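Local coordinates for protein peptidoglycan hydrolase FlgJ (PDB 2ZYC) that hydrolyses peptidoglycan through this glycoside hydrolase family 73 domain, probably as a flagellar muramidase that clears the wall so the rod can assemble in the periplasm, at residues A[17-22]-A[98-103]; A[42-47]-A[63-68]; A[49-54]-A[90-95]; A[54-59]-A[85-90]. The protein carries 2 engineered substitutions. One frame throughout, in Å; residues are numbered along the deposited sequence. Where two conformers were deposited one is given.

Interaction 1 (A[17-22]-A[98-103]); sequences AQSLGV and DYADLV
Leu20, on the last turn of helix 3-20, pushes both its methyl groups against helix 92-105. The CG of Leu20 stands anti to the carbonyl carbon (chi1 -61°), and the branches then divide the work. CD1 comes to the edge of the Tyr99 ring, near its plane, 3.5 Å from Tyr99 CE2, and the two side chains cross at about a right angle. CD2 reaches the helix backbone itself, 3.6 Å from Ala100 O, and also lies 3.9 Å from Val103 CB and equally close to Val103 CG1. A branched, wholly apolar chain suits this place because it must fill two adjoining spots at once.

Tyr99, in the conformer given, has its CG anti to the backbone N (chi1 174°), which starts the ring off on the carbonyl side; the ring, rather than CB, is what approaches Leu20. Val103 CG2 lies 3.7 Å above the ring plane, toward the rim, so the next turn of the same helix packs on a face of the ring whose edge Leu20 meets. Ala100 is small, and the helices can come close here: its CA is 6.6 Å from that of Leu20. Ser19 adds a light contact at the exposed margin, OG to Ala100 CB at 3.8 Å; that hydroxyl is hydrogen-bonded to Ala16 O in its own helix.

Around the contact, Leu27 of helix 24-35 touches both Leu20 and Tyr99, while Phe121 and Leu125 of helix 118-127 touch Tyr99. The junction of helices 3-20 and 92-105 is thus flanked by two further helices.

Interaction 2 (A[42-47]-A[63-68]); sequences IRNKDG and TGKVVE
The carboxamide of Asn44 faces strand 65-71, its oxygen closest to Val67, OD1 to CB 3.4 Å, and its nitrogen closest to the end of Lys65, ND2 to NZ 3.8 Å. The latter two are both donors, each with another partner. The extended Lys65 chain meets Asn44 tip to tip, whereas Val67 crosses it at about a right angle. The Arg43 guanidinium, in the conformer given, has Gly47 CA at its edge, in plane.

Water 1 donates to Asn44 OD1 (2.6 Å) and to Val66 O (2.8 Å), while Asn44 ND2 is hydrogen-bonded to Thr48 OG1. Asparagine suits the place by offering an acceptor and a donor side by side. An alanine here would probably lose the water-mediated tie to Val66 O and leave Thr48 OG1 without this partner. A second water accepts from Lys65 NZ and donates weakly to Asp46 OD2.

Val67 CG1 sits between the backbone N and the carbonyl carbon (chi1 55°) and meets Ile42 CG2 at 3.7 Å, while CG2 approaches Arg43 O at 3.4 Å.

Asn44 also begins a type I beta turn, closed by Gly47 N to Asn44 O at 3.0 Å; the backbone at Gly47 calls for glycine. The chain leading into this surface turn packs on one strand of a two-stranded antiparallel sheet, consistent with the small beta lobe of family 73 hydrolases.

Interaction 3 (A[49-54]-A[90-95]); sequences PSYNLF and DSYEQA
Tyr51 and Tyr92 meet at the capped N-terminus of helix 92-105, where the loop 49-54 lies across the helix start. Their rings form an offset edge-to-face pair, the edge of Tyr51 toward the face of Tyr92, with centroids 5.6 Å apart and planes at 84°. Tyr51 is gripped on both faces: Pro49 CG lies over one, and Ser91 CA over the other, in a CH-pi contact 3.7 Å from the centroid. The CG of Tyr51, anti to the carbonyl carbon (chi1 -59°), thereby comes within 3.6 Å of Ser91 CA.

Leu53, in the conformer given, sets CD1 over a face of Tyr92, 3.7 Å from the ring centroid, and CD2 near CE1. The Tyr92 hydroxyl, beyond this apolar patch, is hydrogen-bonded to Gln41 OE1. Ala95 makes a very close approach to the loop, its CB 3.0 Å from Tyr51 O, consistent with a small residue here.

Ser91 suits its place because its OG accepts from Gln94 N (3.0 Å), satisfying an amide of the first helical turn. This is a classic serine N-cap, here joined to an aromatic pair between loop and helix.

Interaction 4 (A[54-59]-A[85-90]); sequences FNIKAG and RFRAYD
Arg87 N donates to Ile56 O at 3.0 Å, nearly straight (168°), and Ala58 N donates to Arg85 O at 2.8 Å. These bonds flank Lys57 and Phe86 and form a single beta bridge, by which the loop 54-59 attaches to strand 82-88 of the antiparallel hairpin. The touching parts run 105° apart.

Arg87 adds a side-chain bond, NE to Lys57 O at 3.1 Å, with the donor above the carbonyl plane. Its chain is extended from CG to NE, which carries the guanidinium out beside the loop. There NH1 makes a salt bridge with Asp98 of helix 92-105, to which Tyr89 OH is also hydrogen-bonded, and water 5 links NH2 to Gly59 N. Arginine suits the site because its several N-H groups can serve loop, helix and water together. An alanine here would probably leave the Asp98 carboxylate without its countercharge and open a gap beside Ile56.

Packing completes the contact. Ile56 CG2 lies over one face of the Arg87 guanidinium, 3.4 Å above its plane and toward the rim. Ala58 is small enough for its CB to come within 3.6 Å of Phe86 C. The Phe86 ring packs against Ile42 and strand 65-71, and Asn55 O lies at the edge of that ring, in plane, 3.6 Å from Phe86 CE1.

Overall arrangement
Interactions 2, 3 and 4 cluster on one side of the domain, their centres about 8 to 10 Å apart, while interaction 1 lies among the helices, its centre about 15 Å from that of interaction 3 and about 23 Å from that of interaction 2. Interactions 2 and 4 share the hairpin, whose strands probably bond through Val67 O and Phe86 N at 2.8 Å. Interactions 3 and 4 share Phe54 and Asp90, and Asn52 ND2 probably bonds to Arg87 O at 2.8 Å. Two links reach interaction 1: the Arg87-Asp98 salt bridge from interaction 4, and the stack of Phe54 on Tyr99. Together they tie the hairpin and its loop to helix 92-105.

Interaction 1 (A[17-22]-A[98-103])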
# COMPACT_ATOMS: atom_id res chain seq x y z
N ALA A 17 8.62 -4.08 3.59
CA ALA A 17 8.43 -3.98 5.04
C ALA A 17 9.75 -4.17 5.77
O ALA A 17 10.02 -3.50 6.77
CB ALA A 17 7.41 -4.99 5.51
N GLN A 18 10.57 -5.09 5.26
CA GLN A 18 11.88 -5.35 5.84
C GLN A 18 12.82 -4.13 5.69
O GLN A 18 13.62 -3.83 6.59
CB GLN A 18 12.46 -6.68 5.31
CG GLN A 18 11.75 -7.94 5.93
CD GLN A 18 11.96 -9.27 5.18
OE1 GLN A 18 13.05 -9.56 4.67
NE2 GLN A 18 10.92 -10.09 5.15
N SER A 19 12.69 -3.39 4.59
CA SER A 19 13.47 -2.17 4.39
C SER A 19 12.89 -0.97 5.15
O SER A 19 13.60 0.01 5.41
CB SER A 19 13.58 -1.83 2.90
OG SER A 19 12.42 -1.16 2.45
N LEU A 20 11.61 -1.03 5.48
CA LEU A 20 10.94 0.06 6.20
C LEU A 20 10.86 -0.19 7.70
O LEU A 20 10.47 0.70 8.45
CB LEU A 20 9.54 0.30 5.66
CG LEU A 20 9.38 0.70 4.19
CD1 LEU A 20 7.93 0.66 3.84
CD2 LEU A 20 9.96 2.08 3.96
N GLY A 21 11.22 -1.40 8.12
CA GLY A 21 11.20 -1.80 9.53
C GLY A 21 9.82 -1.90 10.15
O GLY A 21 9.61 -1.46 11.28
N VAL A 22 8.87 -2.48 9.40
CA VAL A 22 7.50 -2.69 9.88
C VAL A 22 7.02 -4.08 9.40
O VAL A 22 7.62 -4.65 8.49
CB VAL A 22 6.51 -1.58 9.37
CG1 VAL A 22 6.96 -0.16 9.78
CG2 VAL A 22 6.30 -1.67 7.87
N ASP A 98 9.27 1.74 -5.29
CA ASP A 98 9.10 3.20 -5.28
C ASP A 98 8.50 3.67 -3.95
O ASP A 98 8.91 4.70 -3.40
CB ASP A 98 8.26 3.67 -6.47
CG ASP A 98 8.27 5.18 -6.63
OD1 ASP A 98 9.36 5.80 -6.50
OD2 ASP A 98 7.19 5.75 -6.89
N TYR A 99 7.54 2.91 -3.43
CA TYR A 99 6.93 3.17 -2.11
C TYR A 99 8.00 3.08 -1.02
O TYR A 99 8.08 3.94 -0.13
CB TYR A 99 5.82 2.14 -1.83
CG TYR A 99 5.23 2.23 -0.44
CD1 TYR A 99 4.12 3.03 -0.19
CD2 TYR A 99 5.78 1.50 0.62
CE1 TYR A 99 3.57 3.11 1.08
CE2 TYR A 99 5.23 1.59 1.90
CZ TYR A 99 4.12 2.40 2.12
OH TYR A 99 3.57 2.49 3.37
N ALA A 100 8.82 2.04 -1.09
CA ALA A 100 9.89 1.82 -0.11
C ALA A 100 10.89 2.97 -0.10
O ALA A 100 11.37 3.39 0.95
CB ALA A 100 10.60 0.52 -0.39
N ASP A 101 11.21 3.48 -1.29
CA ASP A 101 12.10 4.63 -1.44
C ASP A 101 11.50 5.87 -0.76
O ASP A 101 12.16 6.53 0.04
CB ASP A 101 12.37 4.88 -2.93
CG ASP A 101 13.32 6.06 -3.17
OD1 ASP A 101 14.29 6.26 -2.39
OD2 ASP A 101 13.08 6.79 -4.16
N LEU A 102 10.24 6.15 -1.08
CA LEU A 102 9.54 7.31 -0.53
C LEU A 102 9.44 7.27 1.00
O LEU A 102 9.85 8.21 1.68
CB LEU A 102 8.14 7.44 -1.13
CG LEU A 102 7.33 8.63 -0.61
CD1 LEU A 102 7.99 9.97 -0.98
CD2 LEU A 102 5.90 8.57 -1.10
N VAL A 103 8.90 6.18 1.53
CA VAL A 103 8.59 6.10 2.95
C VAL A 103 9.86 5.88 3.78
O VAL A 103 9.97 6.38 4.90
CB VAL A 103 7.52 5.00 3.22
CG1 VAL A 103 7.27 4.79 4.71
CG2 VAL A 103 6.23 5.38 2.52

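Interaction 2 (A[42-47]-A[63-68])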
# COMPACT_ATOMS: atom_id res chain seq x y z
N ILE A 42 -5.83 2.08 -10.34
CA ILE A 42 -5.77 3.00 -11.49
C ILE A 42 -5.21 2.26 -12.71
O ILE A 42 -4.25 1.52 -12.60
CB ILE A 42 -4.92 4.24 -11.14
CG1 ILE A 42 -5.58 5.04 -10.03
CG2 ILE A 42 -4.69 5.12 -12.37
CD1 ILE A 42 -4.59 5.77 -9.12
N ARG A 43 -5.84 2.47 -13.87
CA ARG A 43 -5.48 1.75 -15.10
C ARG A 43 -5.07 2.71 -16.23
O ARG A 43 -5.63 3.80 -16.36
CB ARG A 43 -6.64 0.85 -15.55
CG ARG A 43 -7.39 0.16 -14.39
CD ARG A 43 -8.16 -1.08 -14.83
NE ARG A 43 -7.30 -2.27 -14.88
CZ ARG A 43 -6.72 -2.72 -15.99
NH1 ARG A 43 -5.95 -3.80 -15.94
NH2 ARG A 43 -6.92 -2.09 -17.14
N ASN A 44 -4.10 2.29 -17.04
CA ASN A 44 -3.70 3.03 -18.26
C ASN A 44 -4.78 2.89 -19.33
O ASN A 44 -5.56 1.93 -19.28
CB ASN A 44 -2.38 2.50 -18.82
CG ASN A 44 -1.20 2.75 -17.90
OD1 ASN A 44 -0.94 3.88 -17.48
ND2 ASN A 44 -0.47 1.70 -17.58
N LYS A 45 -4.83 3.81 -20.28
CA LYS A 45 -5.86 3.76 -21.34
C LYS A 45 -5.76 2.50 -22.20
O LYS A 45 -6.78 2.02 -22.73
CB LYS A 45 -5.81 5.00 -22.24
CG LYS A 45 -6.31 6.25 -21.56
CD LYS A 45 -6.71 7.31 -22.58
CE LYS A 45 -6.70 8.70 -21.97
NZ LYS A 45 -5.30 9.22 -21.83
N ASP A 46 -4.56 1.95 -22.32
CA ASP A 46 -4.34 0.74 -23.12
C ASP A 46 -4.76 -0.54 -22.39
O ASP A 46 -4.58 -1.65 -22.91
CB ASP A 46 -2.89 0.66 -23.62
CG ASP A 46 -1.87 0.37 -22.51
OD1 ASP A 46 -2.26 0.17 -21.34
OD2 ASP A 46 -0.66 0.33 -22.82
N GLY A 47 -5.30 -0.39 -21.18
CA GLY A 47 -5.77 -1.53 -20.39
C GLY A 47 -4.75 -2.14 -19.45
O GLY A 47 -5.11 -2.99 -18.61
N THR A 63 9.60 11.58 -13.05
CA THR A 63 9.87 11.62 -14.49
C THR A 63 9.55 10.27 -15.14
O THR A 63 9.84 10.05 -16.32
CB THR A 63 11.34 11.97 -14.77
OG1 THR A 63 12.19 11.02 -14.12
CG2 THR A 63 11.67 13.38 -14.26
N GLY A 64 8.94 9.37 -14.36
CA GLY A 64 8.51 8.08 -14.88
C GLY A 64 7.22 8.18 -15.68
O GLY A 64 6.76 9.27 -16.04
N LYS A 65 6.64 7.02 -15.96
CA LYS A 65 5.36 6.94 -16.63
C LYS A 65 4.27 7.58 -15.77
O LYS A 65 4.28 7.45 -14.55
CB LYS A 65 5.01 5.49 -16.93
CG LYS A 65 3.84 5.30 -17.88
CD LYS A 65 3.59 3.83 -18.14
CE LYS A 65 2.48 3.65 -19.18
NZ LYS A 65 2.53 2.29 -19.79
N VAL A 66 3.35 8.26 -16.44
CA VAL A 66 2.25 8.96 -15.78
C VAL A 66 0.91 8.48 -16.32
O VAL A 66 0.74 8.29 -17.53
CB VAL A 66 2.38 10.50 -15.96
CG1 VAL A 66 1.11 11.22 -15.48
CG2 VAL A 66 3.62 11.02 -15.23
N VAL A 67 -0.04 8.28 -15.41
CA VAL A 67 -1.40 7.96 -15.79
C VAL A 67 -2.34 8.99 -15.17
O VAL A 67 -2.23 9.32 -13.98
CB VAL A 67 -1.78 6.49 -15.42
CG1 VAL A 67 -1.54 6.21 -13.93
CG2 VAL A 67 -3.23 6.19 -15.82
N GLU A 68 -3.22 9.54 -15.99
CA GLU A 68 -4.22 10.48 -15.50
C GLU A 68 -5.46 9.71 -15.08
O GLU A 68 -5.87 8.74 -15.74
CB GLU A 68 -4.54 11.56 -16.53
CG GLU A 68 -3.44 12.61 -16.65
CD GLU A 68 -3.57 13.52 -17.86
OE1 GLU A 68 -4.69 13.67 -18.40
OE2 GLU A 68 -2.54 14.08 -18.28
O HOH W 1 0.02 5.93 -18.76
O HOH W 2 0.42 2.68 -21.56

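Interaction 3 (A[49-54]-A[90-95])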
# COMPACT_ATOMS: atom_id res chain seq x y z
N PRO A 49 -2.50 -2.21 -16.16
CA PRO A 49 -2.69 -1.52 -14.88
C PRO A 49 -1.54 -0.55 -14.65
O PRO A 49 -0.47 -0.69 -15.25
CB PRO A 49 -2.65 -2.66 -13.86
CG PRO A 49 -1.86 -3.74 -14.51
CD PRO A 49 -2.05 -3.61 -15.99
N SER A 50 -1.77 0.45 -13.80
CA SER A 50 -0.71 1.35 -13.37
C SER A 50 0.23 0.65 -12.39
O SER A 50 1.38 1.07 -12.23
CB SER A 50 -1.31 2.58 -12.70
OG SER A 50 -1.98 2.21 -11.51
N TYR A 51 -0.28 -0.40 -11.75
CA TYR A 51 0.38 -1.13 -10.66
C TYR A 51 0.57 -0.24 -9.43
O TYR A 51 1.23 -0.62 -8.46
CB TYR A 51 1.71 -1.75 -11.10
CG TYR A 51 1.60 -2.72 -12.25
CD1 TYR A 51 1.23 -4.05 -12.04
CD2 TYR A 51 1.85 -2.30 -13.56
CE1 TYR A 51 1.13 -4.95 -13.12
CE2 TYR A 51 1.75 -3.19 -14.64
CZ TYR A 51 1.39 -4.50 -14.41
OH TYR A 51 1.28 -5.37 -15.49
N ASN A 52 -0.05 0.94 -9.47
CA ASN A 52 0.11 1.97 -8.43
C ASN A 52 -0.88 1.69 -7.30
O ASN A 52 -1.87 2.40 -7.12
CB ASN A 52 -0.10 3.36 -9.05
CG ASN A 52 0.27 4.49 -8.09
OD1 ASN A 52 0.50 4.27 -6.90
ND2 ASN A 52 0.32 5.71 -8.63
N LEU A 53 -0.57 0.64 -6.53
CA LEU A 53 -1.45 0.17 -5.47
C LEU A 53 -1.61 1.17 -4.33
O LEU A 53 -2.62 1.16 -3.64
CB LEU A 53 -0.94 -1.17 -4.91
CG LEU A 53 -1.02 -2.36 -5.87
CD1 LEU A 53 -0.65 -3.64 -5.13
CD2 LEU A 53 -2.40 -2.48 -6.49
N PHE A 54 -0.62 2.05 -4.16
CA PHE A 54 -0.65 3.03 -3.07
C PHE A 54 -1.21 4.40 -3.47
O PHE A 54 -1.22 5.33 -2.67
CB PHE A 54 0.72 3.12 -2.39
CG PHE A 54 1.12 1.85 -1.69
CD1 PHE A 54 0.60 1.53 -0.44
CD2 PHE A 54 1.99 0.95 -2.30
CE1 PHE A 54 0.97 0.34 0.20
CE2 PHE A 54 2.37 -0.23 -1.67
CZ PHE A 54 1.85 -0.53 -0.41
N ASP A 90 5.84 -0.65 -14.09
CA ASP A 90 5.85 -1.84 -14.95
C ASP A 90 5.40 -3.11 -14.22
O ASP A 90 5.18 -4.14 -14.86
CB ASP A 90 7.24 -2.08 -15.55
CG ASP A 90 7.80 -0.85 -16.25
OD1 ASP A 90 7.06 -0.16 -16.98
OD2 ASP A 90 9.02 -0.60 -16.08
N SER A 91 5.27 -3.03 -12.89
CA SER A 91 4.92 -4.17 -12.03
C SER A 91 4.58 -3.74 -10.60
O SER A 91 4.90 -2.62 -10.20
CB SER A 91 6.09 -5.16 -11.97
OG SER A 91 7.23 -4.56 -11.37
N TYR A 92 3.95 -4.64 -9.83
CA TYR A 92 3.78 -4.43 -8.38
C TYR A 92 5.14 -4.31 -7.68
O TYR A 92 5.30 -3.48 -6.78
CB TYR A 92 2.98 -5.57 -7.73
CG TYR A 92 1.48 -5.55 -8.00
CD1 TYR A 92 0.83 -4.38 -8.42
CD2 TYR A 92 0.72 -6.70 -7.81
CE1 TYR A 92 -0.55 -4.38 -8.66
CE2 TYR A 92 -0.66 -6.70 -8.04
CZ TYR A 92 -1.28 -5.55 -8.46
OH TYR A 92 -2.64 -5.58 -8.69
N GLU A 93 6.09 -5.13 -8.11
CA GLU A 93 7.47 -5.04 -7.62
C GLU A 93 8.02 -3.61 -7.70
O GLU A 93 8.52 -3.09 -6.72
CB GLU A 93 8.38 -6.01 -8.37
CG GLU A 93 9.84 -6.01 -7.91
CD GLU A 93 10.70 -7.10 -8.56
OE1 GLU A 93 10.21 -7.81 -9.47
OE2 GLU A 93 11.87 -7.24 -8.15
N GLN A 94 7.91 -2.99 -8.88
CA GLN A 94 8.42 -1.63 -9.06
C GLN A 94 7.66 -0.64 -8.18
O GLN A 94 8.26 0.24 -7.57
CB GLN A 94 8.34 -1.21 -10.53
CG GLN A 94 9.13 0.07 -10.83
CD GLN A 94 9.03 0.54 -12.27
OE1 GLN A 94 8.13 0.15 -13.00
NE2 GLN A 94 9.97 1.37 -12.68
N ALA A 95 6.34 -0.81 -8.11
CA ALA A 95 5.48 0.05 -7.29
C ALA A 95 5.88 -0.02 -5.82
O ALA A 95 5.98 1.01 -5.15
CB ALA A 95 4.02 -0.33 -7.47
O HOH W 3 4.24 -6.54 -15.01

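Interaction 4 (A[54-59]-A[85-90])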
# COMPACT_ATOMS: atom_id res chain seq x y z
N PHE A 54 -0.62 2.05 -4.16
CA PHE A 54 -0.65 3.03 -3.07
C PHE A 54 -1.21 4.40 -3.47
O PHE A 54 -1.22 5.33 -2.67
CB PHE A 54 0.72 3.12 -2.39
CG PHE A 54 1.12 1.85 -1.69
CD1 PHE A 54 0.60 1.53 -0.44
CD2 PHE A 54 1.99 0.95 -2.30
CE1 PHE A 54 0.97 0.34 0.20
CE2 PHE A 54 2.37 -0.23 -1.67
CZ PHE A 54 1.85 -0.53 -0.41
N ASN A 55 -1.70 4.50 -4.71
CA ASN A 55 -2.35 5.71 -5.22
C ASN A 55 -1.43 6.95 -5.15
O ASN A 55 -1.89 8.05 -4.87
CB ASN A 55 -3.66 5.95 -4.47
CG ASN A 55 -4.75 4.96 -4.86
OD1 ASN A 55 -4.85 4.57 -6.03
ND2 ASN A 55 -5.58 4.57 -3.89
N ILE A 56 -0.15 6.74 -5.42
CA ILE A 56 0.86 7.80 -5.30
C ILE A 56 0.79 8.77 -6.48
O ILE A 56 0.90 8.37 -7.64
CB ILE A 56 2.29 7.25 -5.16
CG1 ILE A 56 2.40 6.23 -4.01
CG2 ILE A 56 3.30 8.40 -4.98
CD1 ILE A 56 1.96 6.75 -2.65
N LYS A 57 0.61 10.05 -6.15
CA LYS A 57 0.58 11.11 -7.16
C LYS A 57 1.93 11.30 -7.84
O LYS A 57 2.99 11.12 -7.22
CB LYS A 57 0.13 12.45 -6.54
CG LYS A 57 -1.25 12.44 -5.87
CD LYS A 57 -1.46 13.75 -5.10
CE LYS A 57 -2.79 13.79 -4.39
NZ LYS A 57 -2.97 15.07 -3.64
N ALA A 58 1.87 11.64 -9.12
CA ALA A 58 3.05 12.00 -9.91
C ALA A 58 3.25 13.51 -9.84
O ALA A 58 2.53 14.27 -10.49
CB ALA A 58 2.87 11.56 -11.36
N GLY A 59 4.22 13.95 -9.05
CA GLY A 59 4.53 15.38 -8.95
C GLY A 59 5.71 15.79 -9.81
O GLY A 59 6.10 15.07 -10.73
N ARG A 85 -2.81 13.45 -11.65
CA ARG A 85 -1.70 12.76 -12.30
C ARG A 85 -1.07 11.78 -11.32
O ARG A 85 -0.62 12.17 -10.23
CB ARG A 85 -0.66 13.76 -12.82
CG ARG A 85 -1.17 14.55 -14.02
CD ARG A 85 -0.28 15.74 -14.35
NE ARG A 85 1.11 15.36 -14.53
CZ ARG A 85 1.64 14.93 -15.67
NH1 ARG A 85 0.90 14.80 -16.76
NH2 ARG A 85 2.94 14.62 -15.71
N PHE A 86 -1.09 10.51 -11.71
CA PHE A 86 -0.58 9.43 -10.87
C PHE A 86 0.64 8.76 -11.48
O PHE A 86 0.78 8.70 -12.70
CB PHE A 86 -1.68 8.37 -10.67
CG PHE A 86 -2.82 8.84 -9.84
CD1 PHE A 86 -2.74 8.81 -8.45
CD2 PHE A 86 -3.99 9.32 -10.44
CE1 PHE A 86 -3.81 9.25 -7.66
CE2 PHE A 86 -5.06 9.76 -9.67
CZ PHE A 86 -4.97 9.73 -8.27
N ARG A 87 1.50 8.25 -10.62
CA ARG A 87 2.64 7.45 -11.08
C ARG A 87 2.14 6.15 -11.70
O ARG A 87 1.10 5.62 -11.30
CB ARG A 87 3.58 7.16 -9.92
CG ARG A 87 4.06 8.43 -9.22
CD ARG A 87 5.10 8.12 -8.14
NE ARG A 87 5.48 9.33 -7.41
CZ ARG A 87 6.48 9.41 -6.54
NH1 ARG A 87 7.23 8.35 -6.29
NH2 ARG A 87 6.74 10.55 -5.92
N ALA A 88 2.87 5.65 -12.70
CA ALA A 88 2.60 4.32 -13.25
C ALA A 88 3.89 3.52 -13.33
O ALA A 88 4.98 4.09 -13.54
CB ALA A 88 1.93 4.42 -14.63
N TYR A 89 3.76 2.21 -13.18
CA TYR A 89 4.91 1.33 -13.04
C TYR A 89 4.78 0.16 -14.01
O TYR A 89 3.75 -0.01 -14.64
CB TYR A 89 4.99 0.80 -11.61
CG TYR A 89 4.98 1.87 -10.54
CD1 TYR A 89 6.14 2.59 -10.25
CD2 TYR A 89 3.81 2.17 -9.83
CE1 TYR A 89 6.14 3.58 -9.24
CE2 TYR A 89 3.80 3.14 -8.84
CZ TYR A 89 4.97 3.84 -8.55
OH TYR A 89 4.94 4.81 -7.57
N ASP A 90 5.84 -0.65 -14.09
CA ASP A 90 5.85 -1.84 -14.95
C ASP A 90 5.40 -3.11 -14.22
O ASP A 90 5.18 -4.14 -14.86
CB ASP A 90 7.24 -2.08 -15.55
CG ASP A 90 7.80 -0.85 -16.25
OD1 ASP A 90 7.06 -0.16 -16.98
OD2 ASP A 90 9.02 -0.60 -16.08
O HOH W 4 3.03 15.54 -12.89
O HOH W 5 5.87 13.16 -6.94
O HOH W 6 5.00 14.05 -13.00